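Local coordinates for cell division control protein 13 (Saccharomyces cerevisiae, PDB 4HCE), which probably maintains telomeres through an OB-fold domain whose dimerization is required for productive Stn1 binding, at residues Ser9-Ile23 against Leu93-Arg107. Residues are numbered along the deposited sequence; the frame is centred on the assembly and turned at random.
Sequences SLASVGSVERLEGKI and LLLEKPDRISVEVER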
ATOM      1  N   SER B   9      -8.778 -11.259  -1.398  1.00 29.14           N
ATOM      2  CA  SER B   9      -8.254 -10.449  -0.295  1.00 30.07           C
ATOM      3  C   SER B   9      -8.523 -11.058   1.069  1.00 30.26           C
ATOM      4  O   SER B   9      -8.037 -10.556   2.077  1.00 31.89           O
ATOM      5  CB  SER B   9      -8.783  -9.015  -0.357  1.00 30.46           C
ATOM      6  OG  SER B   9      -8.492  -8.486  -1.648  1.00 33.85           O
ATOM      7  N   LEU B  10      -9.295 -12.137   1.078  1.00 28.86           N
ATOM      8  CA  LEU B  10      -9.592 -12.897   2.272  1.00 28.61           C
ATOM      9  C   LEU B  10      -8.727 -14.154   2.407  1.00 28.51           C
ATOM     10  O   LEU B  10      -8.834 -14.847   3.406  1.00 27.45           O
ATOM     11  CB  LEU B  10     -11.083 -13.258   2.280  1.00 28.61           C
ATOM     12  CG  LEU B  10     -12.018 -12.033   2.298  1.00 28.97           C
ATOM     13  CD1 LEU B  10     -13.471 -12.477   2.150  1.00 30.20           C
ATOM     14  CD2 LEU B  10     -11.841 -11.177   3.551  1.00 27.31           C
ATOM     15  N   ALA B  11      -7.872 -14.421   1.404  1.00 27.94           N
ATOM     16  CA  ALA B  11      -7.018 -15.626   1.338  1.00 28.28           C
ATOM     17  C   ALA B  11      -6.031 -15.709   2.496  1.00 29.53           C
ATOM     18  O   ALA B  11      -5.366 -14.723   2.820  1.00 29.81           O
ATOM     19  CB  ALA B  11      -6.266 -15.691   0.012  1.00 26.84           C
ATOM     20  N   SER B  12      -5.944 -16.886   3.112  1.00 28.62           N
ATOM     21  CA  SER B  12      -5.073 -17.089   4.269  1.00 29.80           C
ATOM     22  C   SER B  12      -3.626 -17.240   3.818  1.00 29.86           C
ATOM     23  O   SER B  12      -3.351 -17.551   2.644  1.00 30.12           O
ATOM     24  CB  SER B  12      -5.481 -18.362   5.028  1.00 30.31           C
ATOM     25  OG  SER B  12      -5.141 -19.507   4.263  1.00 28.31           O
ATOM     26  N   VAL B  13      -2.712 -17.030   4.757  1.00 29.91           N
ATOM     27  CA  VAL B  13      -1.278 -17.136   4.509  1.00 29.36           C
ATOM     28  C   VAL B  13      -0.969 -18.563   4.091  1.00 30.68           C
ATOM     29  O   VAL B  13      -1.485 -19.495   4.692  1.00 34.37           O
ATOM     30  CB  VAL B  13      -0.486 -16.715   5.771  1.00 30.60           C
ATOM     31  CG1 VAL B  13       0.930 -17.314   5.791  1.00 29.82           C
ATOM     32  CG2 VAL B  13      -0.478 -15.188   5.887  1.00 29.59           C
ATOM     33  N   GLY B  14      -0.147 -18.727   3.052  1.00 30.31           N
ATOM     34  CA  GLY B  14       0.128 -20.022   2.458  1.00 27.93           C
ATOM     35  C   GLY B  14      -0.489 -20.170   1.067  1.00 28.71           C
ATOM     36  O   GLY B  14       0.032 -20.935   0.232  1.00 28.39           O
ATOM     37  N   SER B  15      -1.598 -19.453   0.802  1.00 27.02           N
ATOM     38  CA  SER B  15      -2.304 -19.581  -0.473  1.00 25.97           C
ATOM     39  C   SER B  15      -1.414 -19.216  -1.639  1.00 25.95           C
ATOM     40  O   SER B  15      -0.674 -18.228  -1.588  1.00 26.90           O
ATOM     41  CB  SER B  15      -3.550 -18.697  -0.560  1.00 25.04           C
ATOM     42  OG  SER B  15      -4.415 -18.908   0.513  1.00 24.59           O
ATOM     43  N   VAL B  16      -1.533 -19.991  -2.705  1.00 26.00           N
ATOM     44  CA  VAL B  16      -0.869 -19.677  -3.964  1.00 26.34           C
ATOM     45  C   VAL B  16      -1.942 -19.563  -5.060  1.00 26.75           C
ATOM     46  O   VAL B  16      -2.742 -20.486  -5.267  1.00 26.97           O
ATOM     47  CB  VAL B  16       0.214 -20.748  -4.312  1.00 26.23           C
ATOM     48  CG1 VAL B  16       0.973 -20.386  -5.580  1.00 24.67           C
ATOM     49  CG2 VAL B  16       1.195 -20.914  -3.161  1.00 25.57           C
ATOM     50  N   GLU B  17      -1.937 -18.444  -5.769  1.00 27.09           N
ATOM     51  CA  GLU B  17      -2.868 -18.238  -6.880  1.00 27.53           C
ATOM     52  C   GLU B  17      -2.171 -17.922  -8.189  1.00 27.86           C
ATOM     53  O   GLU B  17      -1.168 -17.191  -8.228  1.00 26.62           O
ATOM     54  CB  GLU B  17      -3.889 -17.127  -6.572  1.00 26.73           C
ATOM     55  CG  GLU B  17      -4.829 -17.435  -5.404  1.00 30.01           C
ATOM     56  CD  GLU B  17      -5.908 -18.493  -5.710  1.00 32.15           C
ATOM     57  OE1 GLU B  17      -6.176 -18.792  -6.893  1.00 30.58           O
ATOM     58  OE2 GLU B  17      -6.502 -19.043  -4.749  1.00 32.68           O
ATOM     59  N   ARG B  18      -2.737 -18.454  -9.269  1.00 28.82           N
ATOM     60  CA  ARG B  18      -2.319 -18.075 -10.601  1.00 30.67           C
ATOM     61  C   ARG B  18      -3.301 -17.072 -11.195  1.00 30.23           C
ATOM     62  O   ARG B  18      -4.496 -17.341 -11.297  1.00 30.60           O
ATOM     63  CB  ARG B  18      -2.190 -19.288 -11.515  1.00 33.37           C
ATOM     64  CG  ARG B  18      -1.635 -18.945 -12.897  1.00 36.56           C
ATOM     65  CD  ARG B  18      -1.409 -20.202 -13.712  1.00 39.76           C
ATOM     66  NE  ARG B  18      -0.461 -21.068 -13.019  1.00 44.93           N
ATOM     67  CZ  ARG B  18      -0.312 -22.371 -13.241  1.00 45.84           C
ATOM     68  NH1 ARG B  18      -1.050 -22.988 -14.165  1.00 46.02           N
ATOM     69  NH2 ARG B  18       0.590 -23.053 -12.533  1.00 46.78           N
ATOM     70  N   LEU B  19      -2.795 -15.910 -11.576  1.00 27.08           N
ATOM     71  CA  LEU B  19      -3.651 -14.902 -12.169  1.00 26.37           C
ATOM     72  C   LEU B  19      -3.134 -14.565 -13.544  1.00 25.95           C
ATOM     73  O   LEU B  19      -1.929 -14.636 -13.820  1.00 25.66           O
ATOM     74  CB  LEU B  19      -3.737 -13.645 -11.277  1.00 26.75           C
ATOM     75  CG  LEU B  19      -4.065 -13.852  -9.776  1.00 29.00           C
ATOM     76  CD1 LEU B  19      -3.813 -12.595  -8.985  1.00 31.16           C
ATOM     77  CD2 LEU B  19      -5.500 -14.287  -9.527  1.00 28.94           C
ATOM     78  N   GLU B  20      -4.064 -14.191 -14.408  1.00 25.55           N
ATOM     79  CA  GLU B  20      -3.761 -13.811 -15.768  1.00 25.16           C
ATOM     80  C   GLU B  20      -4.510 -12.525 -16.088  1.00 24.97           C
ATOM     81  O   GLU B  20      -5.638 -12.312 -15.629  1.00 24.41           O
ATOM     82  CB  GLU B  20      -4.092 -14.942 -16.757  1.00 25.22           C
ATOM     83  CG  GLU B  20      -3.574 -14.660 -18.197  1.00 26.74           C
ATOM     84  CD  GLU B  20      -4.475 -13.711 -19.013  1.00 27.54           C
ATOM     85  OE1 GLU B  20      -4.017 -13.216 -20.069  1.00 26.73           O
ATOM     86  OE2 GLU B  20      -5.649 -13.449 -18.599  1.00 28.86           O
ATOM     87  N   GLY B  21      -3.862 -11.642 -16.848  1.00 24.46           N
ATOM     88  CA  GLY B  21      -4.429 -10.329 -17.115  1.00 23.28           C
ATOM     89  C   GLY B  21      -3.300  -9.380 -17.391  1.00 24.13           C
ATOM     90  O   GLY B  21      -2.402  -9.669 -18.213  1.00 23.03           O
ATOM     91  N   LYS B  22      -3.329  -8.249 -16.693  1.00 24.44           N
ATOM     92  CA  LYS B  22      -2.355  -7.211 -16.941  1.00 25.93           C
ATOM     93  C   LYS B  22      -1.882  -6.508 -15.680  1.00 26.92           C
ATOM     94  O   LYS B  22      -2.633  -6.323 -14.696  1.00 27.49           O
ATOM     95  CB  LYS B  22      -2.860  -6.212 -18.026  1.00 27.57           C
ATOM     96  CG  LYS B  22      -2.520  -6.664 -19.473  1.00 29.28           C
ATOM     97  CD  LYS B  22      -2.420  -5.557 -20.530  1.00 30.26           C
ATOM     98  CE  LYS B  22      -1.260  -4.603 -20.339  1.00 29.68           C
ATOM     99  NZ  LYS B  22       0.082  -5.143 -20.739  1.00 29.62           N
ATOM    100  N   ILE B  23      -0.613  -6.130 -15.687  1.00 28.21           N
ATOM    101  CA  ILE B  23      -0.139  -5.198 -14.682  1.00 28.07           C
ATOM    102  C   ILE B  23      -0.489  -3.829 -15.203  1.00 29.83           C
ATOM    103  O   ILE B  23      -0.068  -3.438 -16.318  1.00 29.19           O
ATOM    104  CB  ILE B  23       1.365  -5.299 -14.441  1.00 28.07           C
ATOM    105  CG1 ILE B  23       1.702  -6.700 -13.937  1.00 26.82           C
ATOM    106  CG2 ILE B  23       1.818  -4.223 -13.441  1.00 26.74           C
ATOM    107  CD1 ILE B  23       3.140  -7.060 -14.180  1.00 28.29           C
ATOM    108  N   LEU B  93       7.418  -4.600 -17.712  1.00 29.86           N
ATOM    109  CA  LEU B  93       6.117  -5.094 -17.272  1.00 29.57           C
ATOM    110  C   LEU B  93       5.017  -4.841 -18.305  1.00 30.04           C
ATOM    111  O   LEU B  93       3.861  -5.230 -18.095  1.00 29.98           O
ATOM    112  CB  LEU B  93       5.732  -4.433 -15.952  1.00 27.68           C
ATOM    113  CG  LEU B  93       6.640  -4.829 -14.790  1.00 27.94           C
ATOM    114  CD1 LEU B  93       6.197  -4.093 -13.539  1.00 25.53           C
ATOM    115  CD2 LEU B  93       6.634  -6.343 -14.609  1.00 27.06           C
ATOM    116  N   LEU B  94       5.371  -4.161 -19.391  1.00 29.94           N
ATOM    117  CA  LEU B  94       4.454  -3.928 -20.516  1.00 31.70           C
ATOM    118  C   LEU B  94       3.189  -3.128 -20.154  1.00 31.63           C
ATOM    119  O   LEU B  94       2.102  -3.378 -20.718  1.00 30.78           O
ATOM    120  CB  LEU B  94       4.083  -5.274 -21.167  1.00 30.64           C
ATOM    121  CG  LEU B  94       5.272  -6.113 -21.634  1.00 31.77           C
ATOM    122  CD1 LEU B  94       4.915  -7.597 -21.626  1.00 33.16           C
ATOM    123  CD2 LEU B  94       5.773  -5.682 -23.013  1.00 31.43           C
ATOM    124  N   LEU B  95       3.332  -2.170 -19.230  1.00 31.69           N
ATOM    125  CA  LEU B  95       2.205  -1.345 -18.789  1.00 33.23           C
ATOM    126  C   LEU B  95       1.553  -0.585 -19.937  1.00 34.83           C
ATOM    127  O   LEU B  95       0.349  -0.358 -19.905  1.00 33.46           O
ATOM    128  CB  LEU B  95       2.593  -0.343 -17.694  1.00 34.74           C
ATOM    129  CG  LEU B  95       3.412  -0.770 -16.467  1.00 35.19           C
ATOM    130  CD1 LEU B  95       3.482   0.365 -15.443  1.00 33.61           C
ATOM    131  CD2 LEU B  95       2.841  -2.015 -15.840  1.00 31.43           C
ATOM    132  N   GLU B  96       2.335  -0.204 -20.947  1.00 36.90           N
ATOM    133  CA  GLU B  96       1.780   0.581 -22.063  1.00 41.18           C
ATOM    134  C   GLU B  96       1.503  -0.246 -23.312  1.00 41.73           C
ATOM    135  O   GLU B  96       1.236   0.306 -24.389  1.00 44.73           O
ATOM    136  CB  GLU B  96       2.667   1.787 -22.391  1.00 42.95           C
ATOM    137  CG  GLU B  96       2.756   2.745 -21.219  1.00 46.87           C
ATOM    138  CD  GLU B  96       3.675   3.917 -21.475  1.00 51.23           C
ATOM    139  OE1 GLU B  96       4.877   3.713 -21.798  1.00 50.80           O
ATOM    140  OE2 GLU B  96       3.179   5.053 -21.332  1.00 55.17           O
ATOM    141  N   LYS B  97       1.558  -1.563 -23.163  1.00 39.24           N
ATOM    142  CA  LYS B  97       1.352  -2.456 -24.285  1.00 38.49           C
ATOM    143  C   LYS B  97       0.170  -3.361 -23.992  1.00 37.34           C
ATOM    144  O   LYS B  97      -0.262  -3.444 -22.847  1.00 36.96           O
ATOM    145  CB  LYS B  97       2.628  -3.241 -24.576  1.00 40.27           C
ATOM    146  CG  LYS B  97       3.670  -2.406 -25.303  1.00 43.33           C
ATOM    147  CD  LYS B  97       4.838  -3.269 -25.756  1.00 46.81           C
ATOM    148  CE  LYS B  97       5.900  -2.466 -26.487  1.00 50.18           C
ATOM    149  NZ  LYS B  97       6.502  -1.396 -25.637  1.00 55.99           N
ATOM    150  N   PRO B  98      -0.410  -3.988 -25.030  1.00 38.18           N
ATOM    151  CA  PRO B  98      -1.565  -4.870 -24.755  1.00 35.26           C
ATOM    152  C   PRO B  98      -1.186  -6.289 -24.282  1.00 34.00           C
ATOM    153  O   PRO B  98      -2.050  -7.049 -23.838  1.00 33.50           O
ATOM    154  CB  PRO B  98      -2.312  -4.908 -26.098  1.00 35.49           C
ATOM    155  CG  PRO B  98      -1.285  -4.573 -27.132  1.00 37.38           C
ATOM    156  CD  PRO B  98      -0.254  -3.687 -26.474  1.00 37.53           C
ATOM    157  N   ASP B  99       0.100  -6.616 -24.339  1.00 33.49           N
ATOM    158  CA  ASP B  99       0.594  -7.937 -24.005  1.00 32.85           C
ATOM    159  C   ASP B  99       0.170  -8.401 -22.633  1.00 31.60           C
ATOM    160  O   ASP B  99       0.401  -7.733 -21.628  1.00 31.16           O
ATOM    161  CB  ASP B  99       2.111  -7.973 -24.070  1.00 33.84           C
ATOM    162  CG  ASP B  99       2.647  -7.553 -25.418  1.00 36.03           C
ATOM    163  OD1 ASP B  99       2.159  -6.557 -25.999  1.00 36.15           O
ATOM    164  OD2 ASP B  99       3.575  -8.234 -25.882  1.00 38.01           O
ATOM    165  N   ARG B 100      -0.400  -9.590 -22.610  1.00 30.49           N
ATOM    166  CA  ARG B 100      -0.893 -10.177 -21.398  1.00 31.50           C
ATOM    167  C   ARG B 100       0.188 -10.795 -20.532  1.00 31.96           C
ATOM    168  O   ARG B 100       1.268 -11.181 -21.010  1.00 30.70           O
ATOM    169  CB  ARG B 100      -1.999 -11.155 -21.744  1.00 33.19           C
ATOM    170  CG  ARG B 100      -3.065 -10.352 -22.472  1.00 33.05           C
ATOM    171  CD  ARG B 100      -4.339 -11.084 -22.572  1.00 32.67           C
ATOM    172  NE  ARG B 100      -5.114 -11.152 -21.333  1.00 31.25           N
ATOM    173  CZ  ARG B 100      -5.965 -10.236 -20.904  1.00 31.20           C
ATOM    174  NH1 ARG B 100      -6.101  -9.074 -21.539  1.00 30.77           N
ATOM    175  NH2 ARG B 100      -6.682 -10.496 -19.816  1.00 31.86           N
ATOM    176  N   ILE B 101      -0.113 -10.833 -19.241  1.00 30.93           N
ATOM    177  CA  ILE B 101       0.834 -11.252 -18.238  1.00 30.48           C
ATOM    178  C   ILE B 101       0.192 -12.331 -17.402  1.00 28.30           C
ATOM    179  O   ILE B 101      -1.018 -12.327 -17.174  1.00 26.86           O
ATOM    180  CB  ILE B 101       1.329 -10.047 -17.382  1.00 31.80           C
ATOM    181  CG1 ILE B 101       2.551  -9.419 -18.053  1.00 34.39           C
ATOM    182  CG2 ILE B 101       1.837 -10.476 -16.016  1.00 29.53           C
ATOM    183  CD1 ILE B 101       2.252  -8.218 -18.898  1.00 35.43           C
ATOM    184  N   SER B 102       1.019 -13.269 -16.969  1.00 28.24           N
ATOM    185  CA  SER B 102       0.583 -14.305 -16.089  1.00 29.09           C
ATOM    186  C   SER B 102       1.489 -14.323 -14.862  1.00 28.85           C
ATOM    187  O   SER B 102       2.725 -14.294 -14.998  1.00 30.39           O
ATOM    188  CB  SER B 102       0.640 -15.643 -16.824  1.00 30.66           C
ATOM    189  OG  SER B 102       0.107 -16.650 -15.982  1.00 35.30           O
ATOM    190  N   VAL B 103       0.891 -14.385 -13.674  1.00 27.04           N
ATOM    191  CA  VAL B 103       1.662 -14.351 -12.429  1.00 27.17           C
ATOM    192  C   VAL B 103       1.211 -15.465 -11.478  1.00 29.40           C
ATOM    193  O   VAL B 103       0.044 -15.890 -11.480  1.00 30.04           O
ATOM    194  CB  VAL B 103       1.555 -12.975 -11.699  1.00 27.45           C
ATOM    195  CG1 VAL B 103       2.119 -11.842 -12.545  1.00 26.60           C
ATOM    196  CG2 VAL B 103       0.118 -12.662 -11.315  1.00 26.48           C
ATOM    197  N   GLU B 104       2.137 -15.953 -10.673  1.00 29.57           N
ATOM    198  CA  GLU B 104       1.749 -16.725  -9.517  1.00 29.89           C
ATOM    199  C   GLU B 104       2.047 -15.859  -8.332  1.00 28.35           C
ATOM    200  O   GLU B 104       3.137 -15.316  -8.224  1.00 30.02           O
ATOM    201  CB  GLU B 104       2.493 -18.048  -9.422  1.00 31.69           C
ATOM    202  CG  GLU B 104       1.821 -19.123 -10.237  1.00 36.87           C
ATOM    203  CD  GLU B 104       2.571 -20.427 -10.229  1.00 40.99           C
ATOM    204  OE1 GLU B 104       2.148 -21.333 -10.989  1.00 43.76           O
ATOM    205  OE2 GLU B 104       3.573 -20.540  -9.473  1.00 41.13           O
ATOM    206  N   VAL B 105       1.067 -15.719  -7.456  1.00 26.80           N
ATOM    207  CA  VAL B 105       1.232 -14.895  -6.274  1.00 27.19           C
ATOM    208  C   VAL B 105       1.070 -15.774  -5.050  1.00 28.70           C
ATOM    209  O   VAL B 105       0.347 -16.786  -5.085  1.00 27.51           O
ATOM    210  CB  VAL B 105       0.272 -13.676  -6.245  1.00 26.83           C
ATOM    211  CG1 VAL B 105       0.573 -12.739  -7.406  1.00 25.79           C
ATOM    212  CG2 VAL B 105      -1.194 -14.094  -6.281  1.00 26.63           C
ATOM    213  N   GLU B 106       1.758 -15.383  -3.975  1.00 28.85           N
ATOM    214  CA  GLU B 106       1.760 -16.143  -2.757  1.00 29.21           C
ATOM    215  C   GLU B 106       1.436 -15.232  -1.601  1.00 28.92           C
ATOM    216  O   GLU B 106       2.046 -14.186  -1.453  1.00 29.14           O
ATOM    217  CB  GLU B 106       3.121 -16.791  -2.534  1.00 31.17           C
ATOM    218  CG  GLU B 106       3.119 -17.747  -1.359  1.00 34.55           C
ATOM    219  CD  GLU B 106       4.451 -18.446  -1.121  1.00 39.67           C
ATOM    220  OE1 GLU B 106       4.466 -19.312  -0.223  1.00 44.86           O
ATOM    221  OE2 GLU B 106       5.474 -18.152  -1.800  1.00 40.68           O
ATOM    222  N   ARG B 107       0.479 -15.664  -0.779  1.00 28.02           N
ATOM    223  CA  ARG B 107       0.043 -14.941   0.384  1.00 28.99           C
ATOM    224  C   ARG B 107       1.084 -15.186   1.487  1.00 31.18           C
ATOM    225  O   ARG B 107       1.269 -16.334   1.937  1.00 30.17           O
ATOM    226  CB  ARG B 107      -1.327 -15.489   0.827  1.00 29.28           C
ATOM    227  CG  ARG B 107      -2.072 -14.606   1.801  1.00 29.30           C
ATOM    228  CD  ARG B 107      -2.400 -13.296   1.093  1.00 29.99           C
ATOM    229  NE  ARG B 107      -3.393 -12.535   1.817  1.00 29.19           N
ATOM    230  CZ  ARG B 107      -3.734 -11.284   1.555  1.00 28.81           C
ATOM    231  NH1 ARG B 107      -3.159 -10.602   0.568  1.00 27.91           N
ATOM    232  NH2 ARG B 107      -4.666 -10.720   2.295  1.00 28.58           N
TER
HETATM  233  O   HOH W   1      -5.962  -8.655   1.279  1.00 40.03           O
HETATM  234  O   HOH W   2      -6.169 -12.287   4.241  1.00 45.44           O
HETATM  235  O   HOH W   3       2.917 -21.493   0.631  1.00 67.28           O
HETATM  236  O   HOH W   4       1.233  -5.351 -18.135  1.00 28.19           O
HETATM  237  O   HOH W   5      -1.308  -2.017 -18.438  1.00 38.33           O
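The strand pairing that brings the first strand of the OB fold, 16-27, against strand 101-110 joins Val16-Gly21 to Ile101-Glu106. The short axes run at 154°, hence antiparallel, and Glu17, Leu19 and Gly21 each exchange two backbone hydrogen bonds with Val105, Val103 and Ile101. Leu19 CB rests on Val103 CG2 at 4.0 Å, on the face where Phe46 of strand 42-47 touches both residues. The other face carries charge: Arg18 and Glu104 lie side by side, guanidinium and carboxylate only 10° apart, and Arg18 NH2 gives Glu104 OE1 an in-plane bond of 2.8 Å. Glu104 OE2 is held by Asn127 of strand 120-129, so both carboxylate oxygens have partners. Diagonally across the strands, Arg100 NE, from just before strand 101-110, reaches the syn lone pair of Glu20 OE1 at 2.7 Å.

Across the OB-fold sheet the order is 1-2-3-5-4, and this pairing of the first and fourth strands closes it into the barrel of that family; the chain turns a corner at Gly21, whose backbone angles call for glycine. Beyond the corner, bends at chi3 and chi4 curl Lys22 against the turn Leu94-Lys97 and the residues after it, where NZ donates to Leu94 O (2.7 Å), Lys97 O and Asp99 O, with a water as fourth partner. NZ and Lys97 N approach Leu94 O from opposite faces of its plane. A methionine here would probably leave the carbonyls of Lys97 and Asp99 without this donor and let the 94-99 loop shift. Ile23 packs CD1 on Leu93 CD2 at 3.6 Å. At the far end Arg107, its chain bent at chi2, turns toward the 9-15 loop; its NE bonds to Ala11 O at 3.1 Å, the oxygen standing out of the guanidinium plane, while one water links NH2 to Ser9 O and a second links it to Ala11 O.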